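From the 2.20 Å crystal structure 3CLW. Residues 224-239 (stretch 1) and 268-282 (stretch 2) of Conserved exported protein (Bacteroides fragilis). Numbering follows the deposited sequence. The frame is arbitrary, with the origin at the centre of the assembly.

Stretch 1 (224-239) DTKILIPEVGDMKYLF
Stretch 2 268-282: KNLFNCVAAHDYWSA

Paired parallel strands usually keep one register, and these two stretches of one chain illustrate how the pairing survives where it does not. Strand 226-232 runs beside a strand at about 273-276 in the same direction, the axes crossing at -23° and approaching to 4.6 Å; a weakly bonded strand at about 270-271 precedes a corner at Asn 272. Ile 227 pairs with Leu 270 (CA to CA 4.7 Å), Pro 230 with Ala 275 (CA to CA 5.7 Å) and Val 232 with Ala 276 (CA to CA 4.9 Å). The one-residue shift between the last two pairs is a beta bulge; the peptide bond before Pro 230 (phi/psi -99/-5) is cis, and Glu 231 is left-handed (58/39).

Backbone hydrogen bonds follow the parallel pattern, interrupted at the corner and shifted at the bulge. Ile 227 N donates to Asn 269 O (2.9 Å) and Phe 271 N to Ile 227 O (2.9 Å), so Ile 227 reaches residues on both sides of its partner. Beyond the corner, Ala 275 N donates to Ile 229 O (3.0 Å), Glu 231 N weakly to Ala 275 O (2.8 Å, 130°), and His 277 N to Val 232 O (3.0 Å).

Water fills the gap the corner leaves: one molecule accepts from Ile 229 N (3.2 Å) and lies 2.8 Å from Phe 271 O and 2.4 Å from Cys 273 O. Another donates to Thr 225 O and Asn 269 OD1, both at 2.9 Å. A third accepts from Met 235 N (2.8 Å) and Ser 281 OG (2.8 Å) while donating to His 277 O and Tyr 279 O (both 2.6 Å), tying the 3-10 segment 235-238 to the type II turn 278-281.

The polar side-chain pairing is a buried one: His 277 (chi1 m, chi2 172°) donates from NE2 to Glu 231 OE2 (2.8 Å, 160°). Glu 231 has chi1 m and chi2 near -92°; its CB points away overall, yet the carboxylate returns to the imidazole.

Apolar contacts divide between the sheet's faces. Leu 228 (t, p) places CD1 3.8 Å from Phe 271 CD2 (chi1 t, chi2 35°) and 3.7 Å from Ala 275 CB. On the face bearing Val 274 and Ala 276, Val 232 CG2 (chi1 m) lies 3.6 Å from Ala 276 CB, and Leu 238 (m, t) sets CD2 3.6 Å from Val 274 CG1 (chi1 t) and CD1 3.9 Å from Ala 276 CB. The small alanine thus accommodates two branched side chains, and Met 235 (m, t, t) joins them, CG 4.1 Å from Ala 276 CB. Between them the stretches bury 1130 Å², both sides summed.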

# COMPACT_ATOMS: atom_id res chain seq x y z
N ASP A 224 4.65 -21.01 -5.25
CA ASP A 224 4.00 -20.61 -4.01
C ASP A 224 3.58 -19.13 -4.08
O ASP A 224 4.15 -18.28 -3.37
CB ASP A 224 4.95 -20.88 -2.82
CG ASP A 224 4.25 -20.74 -1.47
OD1 ASP A 224 3.00 -20.68 -1.43
OD2 ASP A 224 4.96 -20.67 -0.43
N THR A 225 2.61 -18.84 -4.95
CA THR A 225 2.17 -17.47 -5.21
C THR A 225 0.64 -17.39 -5.26
O THR A 225 0.01 -18.29 -5.77
CB THR A 225 2.74 -16.93 -6.58
OG1 THR A 225 4.18 -17.01 -6.59
CG2 THR A 225 2.33 -15.49 -6.80
N LYS A 226 0.06 -16.30 -4.76
CA LYS A 226 -1.38 -16.14 -4.74
C LYS A 226 -1.88 -14.88 -5.45
O LYS A 226 -1.14 -13.91 -5.64
CB LYS A 226 -1.86 -16.16 -3.29
CG LYS A 226 -1.77 -17.53 -2.64
CD LYS A 226 -2.14 -17.38 -1.19
CE LYS A 226 -1.61 -18.52 -0.30
NZ LYS A 226 -2.02 -19.91 -0.71
N ILE A 227 -3.16 -14.91 -5.82
CA ILE A 227 -3.76 -13.92 -6.70
C ILE A 227 -4.55 -12.91 -5.88
O ILE A 227 -5.43 -13.29 -5.11
CB ILE A 227 -4.74 -14.57 -7.69
CG1 ILE A 227 -4.08 -15.72 -8.48
CG2 ILE A 227 -5.36 -13.52 -8.62
CD1 ILE A 227 -5.13 -16.74 -9.02
N LEU A 228 -4.24 -11.62 -6.08
CA LEU A 228 -4.88 -10.54 -5.35
C LEU A 228 -5.68 -9.63 -6.27
O LEU A 228 -5.15 -9.12 -7.26
CB LEU A 228 -3.84 -9.69 -4.57
CG LEU A 228 -4.44 -8.50 -3.78
CD1 LEU A 228 -5.41 -8.96 -2.67
CD2 LEU A 228 -3.38 -7.54 -3.22
N ILE A 229 -6.95 -9.42 -5.90
CA ILE A 229 -7.86 -8.53 -6.64
C ILE A 229 -8.69 -7.79 -5.60
O ILE A 229 -8.69 -8.17 -4.45
CB ILE A 229 -8.78 -9.37 -7.63
CG1 ILE A 229 -9.60 -10.40 -6.86
CG2 ILE A 229 -7.91 -10.06 -8.69
CD1 ILE A 229 -10.90 -10.79 -7.51
N PRO A 230 -9.48 -6.77 -6.00
CA PRO A 230 -9.56 -6.14 -7.33
C PRO A 230 -8.81 -4.83 -7.51
O PRO A 230 -8.79 -4.30 -8.62
CB PRO A 230 -11.06 -5.90 -7.48
CG PRO A 230 -11.50 -5.60 -6.05
CD PRO A 230 -10.58 -6.34 -5.12
N GLU A 231 -8.22 -4.28 -6.44
CA GLU A 231 -7.49 -3.00 -6.55
C GLU A 231 -8.38 -1.87 -7.07
O GLU A 231 -7.93 -1.02 -7.87
CB GLU A 231 -6.24 -3.12 -7.44
CG GLU A 231 -5.32 -4.27 -7.09
CD GLU A 231 -4.21 -3.88 -6.11
OE1 GLU A 231 -3.24 -4.67 -6.00
OE2 GLU A 231 -4.29 -2.80 -5.47
N VAL A 232 -9.63 -1.87 -6.63
CA VAL A 232 -10.54 -0.77 -7.00
C VAL A 232 -10.05 0.61 -6.50
O VAL A 232 -9.56 0.75 -5.37
CB VAL A 232 -12.05 -1.02 -6.59
CG1 VAL A 232 -12.73 -2.04 -7.58
CG2 VAL A 232 -12.20 -1.45 -5.15
N GLY A 233 -10.19 1.63 -7.34
CA GLY A 233 -9.68 2.96 -7.01
C GLY A 233 -10.34 3.66 -5.85
O GLY A 233 -9.77 4.57 -5.25
N ASP A 234 -11.56 3.24 -5.53
CA ASP A 234 -12.39 3.87 -4.50
C ASP A 234 -13.09 2.72 -3.78
O ASP A 234 -13.63 1.80 -4.43
CB ASP A 234 -13.40 4.84 -5.16
CG ASP A 234 -14.14 5.73 -4.14
OD1 ASP A 234 -14.53 5.25 -3.06
OD2 ASP A 234 -14.35 6.93 -4.45
N MET A 235 -13.08 2.76 -2.44
CA MET A 235 -13.67 1.67 -1.65
C MET A 235 -15.20 1.53 -1.92
O MET A 235 -15.81 0.55 -1.54
CB MET A 235 -13.39 1.87 -0.15
CG MET A 235 -11.96 1.55 0.34
SD MET A 235 -11.51 2.44 1.87
CE MET A 235 -10.26 1.32 2.48
N LYS A 236 -15.80 2.51 -2.59
CA LYS A 236 -17.27 2.48 -2.81
C LYS A 236 -17.64 1.38 -3.78
O LYS A 236 -18.71 0.82 -3.69
CB LYS A 236 -17.84 3.84 -3.26
CG LYS A 236 -17.54 4.19 -4.69
CD LYS A 236 -18.01 5.58 -5.05
CE LYS A 236 -17.54 5.91 -6.46
NZ LYS A 236 -18.07 7.21 -6.99
N TYR A 237 -16.71 1.03 -4.68
CA TYR A 237 -16.90 -0.08 -5.61
C TYR A 237 -16.91 -1.45 -4.93
O TYR A 237 -17.16 -2.46 -5.58
CB TYR A 237 -15.84 -0.01 -6.69
CG TYR A 237 -16.04 1.17 -7.61
CD1 TYR A 237 -16.95 1.10 -8.68
CD2 TYR A 237 -15.32 2.35 -7.42
CE1 TYR A 237 -17.13 2.19 -9.52
CE2 TYR A 237 -15.49 3.42 -8.26
CZ TYR A 237 -16.40 3.35 -9.30
OH TYR A 237 -16.56 4.44 -10.14
N LEU A 238 -16.62 -1.50 -3.64
CA LEU A 238 -16.72 -2.76 -2.91
C LEU A 238 -18.20 -3.16 -2.65
O LEU A 238 -18.49 -4.32 -2.32
CB LEU A 238 -15.94 -2.69 -1.60
CG LEU A 238 -14.40 -2.59 -1.75
CD1 LEU A 238 -13.74 -2.63 -0.43
CD2 LEU A 238 -13.81 -3.67 -2.68
N PHE A 239 -19.09 -2.19 -2.79
CA PHE A 239 -20.53 -2.35 -2.63
C PHE A 239 -21.22 -1.89 -3.92
O PHE A 239 -20.60 -1.28 -4.77
CB PHE A 239 -20.99 -1.53 -1.44
CG PHE A 239 -20.03 -1.55 -0.27
CD1 PHE A 239 -20.02 -2.61 0.63
CD2 PHE A 239 -19.13 -0.50 -0.07
CE1 PHE A 239 -19.14 -2.63 1.70
CE2 PHE A 239 -18.25 -0.52 1.00
CZ PHE A 239 -18.26 -1.59 1.88
N LYS A 268 -8.28 -22.23 -5.78
CA LYS A 268 -7.20 -22.70 -4.89
C LYS A 268 -6.09 -21.63 -4.69
O LYS A 268 -5.57 -21.47 -3.59
CB LYS A 268 -6.60 -23.95 -5.54
CG LYS A 268 -5.48 -24.66 -4.80
CD LYS A 268 -4.69 -25.58 -5.77
CE LYS A 268 -3.50 -26.30 -5.05
NZ LYS A 268 -2.37 -26.81 -5.97
N ASN A 269 -5.74 -20.92 -5.75
CA ASN A 269 -4.56 -20.04 -5.70
C ASN A 269 -4.92 -18.58 -5.47
O ASN A 269 -4.05 -17.70 -5.57
CB ASN A 269 -3.68 -20.22 -6.93
CG ASN A 269 -3.12 -21.60 -7.03
OD1 ASN A 269 -2.51 -22.09 -6.08
ND2 ASN A 269 -3.32 -22.25 -8.18
N LEU A 270 -6.19 -18.34 -5.15
CA LEU A 270 -6.65 -17.01 -4.76
C LEU A 270 -6.07 -16.68 -3.40
O LEU A 270 -6.14 -17.50 -2.48
CB LEU A 270 -8.17 -16.96 -4.66
CG LEU A 270 -8.79 -15.58 -4.33
CD1 LEU A 270 -8.88 -14.64 -5.55
CD2 LEU A 270 -10.19 -15.74 -3.65
N PHE A 271 -5.51 -15.48 -3.27
CA PHE A 271 -5.25 -14.93 -1.97
C PHE A 271 -6.58 -14.49 -1.38
O PHE A 271 -7.28 -13.64 -1.97
CB PHE A 271 -4.29 -13.74 -2.08
CG PHE A 271 -3.95 -13.12 -0.76
CD1 PHE A 271 -3.82 -13.90 0.40
CD2 PHE A 271 -3.69 -11.74 -0.68
CE1 PHE A 271 -3.49 -13.31 1.62
CE2 PHE A 271 -3.37 -11.15 0.55
CZ PHE A 271 -3.28 -11.94 1.69
N ASN A 272 -6.93 -15.05 -0.22
CA ASN A 272 -8.24 -14.84 0.37
C ASN A 272 -8.30 -13.50 1.10
O ASN A 272 -8.20 -13.43 2.33
CB ASN A 272 -8.64 -16.03 1.29
CG ASN A 272 -10.03 -15.87 1.91
OD1 ASN A 272 -10.95 -15.31 1.30
ND2 ASN A 272 -10.18 -16.37 3.14
N CYS A 273 -8.52 -12.46 0.31
CA CYS A 273 -8.28 -11.08 0.70
C CYS A 273 -8.83 -10.20 -0.42
O CYS A 273 -8.68 -10.52 -1.61
CB CYS A 273 -6.77 -10.81 0.86
SG CYS A 273 -6.33 -9.14 1.38
N VAL A 274 -9.47 -9.11 -0.04
CA VAL A 274 -9.96 -8.10 -0.98
C VAL A 274 -9.02 -6.88 -0.88
O VAL A 274 -8.73 -6.41 0.22
CB VAL A 274 -11.40 -7.69 -0.60
CG1 VAL A 274 -11.92 -6.54 -1.47
CG2 VAL A 274 -12.33 -8.87 -0.64
N ALA A 275 -8.55 -6.38 -2.02
CA ALA A 275 -7.72 -5.17 -2.07
C ALA A 275 -8.46 -3.99 -2.65
O ALA A 275 -9.00 -4.07 -3.76
CB ALA A 275 -6.41 -5.42 -2.89
N ALA A 276 -8.46 -2.89 -1.91
CA ALA A 276 -8.97 -1.63 -2.43
C ALA A 276 -8.09 -0.47 -1.97
O ALA A 276 -7.34 -0.59 -1.00
CB ALA A 276 -10.43 -1.40 -2.00
N HIS A 277 -8.21 0.65 -2.68
CA HIS A 277 -7.43 1.86 -2.41
C HIS A 277 -8.21 2.85 -1.56
O HIS A 277 -9.44 2.88 -1.60
CB HIS A 277 -7.01 2.49 -3.74
CG HIS A 277 -6.26 1.54 -4.62
ND1 HIS A 277 -5.92 1.83 -5.93
CD2 HIS A 277 -5.82 0.28 -4.39
CE1 HIS A 277 -5.28 0.80 -6.46
NE2 HIS A 277 -5.17 -0.14 -5.53
N ASP A 278 -7.47 3.62 -0.77
CA ASP A 278 -8.01 4.62 0.16
C ASP A 278 -8.51 5.91 -0.50
O ASP A 278 -9.13 6.74 0.16
CB ASP A 278 -6.94 5.01 1.16
CG ASP A 278 -6.65 3.92 2.15
OD1 ASP A 278 -7.56 3.59 2.95
OD2 ASP A 278 -5.51 3.42 2.14
N TYR A 279 -8.20 6.09 -1.77
CA TYR A 279 -8.55 7.33 -2.46
C TYR A 279 -10.01 7.76 -2.29
O TYR A 279 -10.90 6.92 -2.26
CB TYR A 279 -8.23 7.19 -3.95
CG TYR A 279 -6.75 6.94 -4.24
CD1 TYR A 279 -5.80 7.96 -4.03
CD2 TYR A 279 -6.32 5.72 -4.75
CE1 TYR A 279 -4.45 7.76 -4.30
CE2 TYR A 279 -4.96 5.50 -5.03
CZ TYR A 279 -4.03 6.54 -4.80
OH TYR A 279 -2.70 6.38 -5.08
N TRP A 280 -10.23 9.07 -2.15
CA TRP A 280 -11.57 9.72 -2.09
C TRP A 280 -12.46 9.33 -0.93
O TRP A 280 -13.65 9.62 -0.93
CB TRP A 280 -12.32 9.59 -3.42
CG TRP A 280 -11.42 9.71 -4.58
CD1 TRP A 280 -11.13 8.73 -5.47
CD2 TRP A 280 -10.63 10.85 -4.94
NE1 TRP A 280 -10.20 9.18 -6.39
CE2 TRP A 280 -9.87 10.48 -6.08
CE3 TRP A 280 -10.48 12.15 -4.41
CZ2 TRP A 280 -8.99 11.37 -6.73
CZ3 TRP A 280 -9.58 13.05 -5.04
CH2 TRP A 280 -8.84 12.65 -6.19
N SER A 281 -11.90 8.70 0.08
CA SER A 281 -12.71 8.26 1.20
C SER A 281 -12.04 8.60 2.53
O SER A 281 -12.46 8.13 3.58
CB SER A 281 -13.03 6.75 1.09
OG SER A 281 -11.86 5.93 1.21
N ALA A 282 -10.99 9.42 2.47
CA ALA A 282 -10.22 9.75 3.69
C ALA A 282 -10.67 11.04 4.36
O ALA A 282 -10.16 11.39 5.42
CB ALA A 282 -8.73 9.80 3.40
O HOH W 1 -0.69 -20.71 -4.33
O HOH W 2 -7.88 -11.50 -3.70
O HOH W 3 -11.41 4.57 -1.18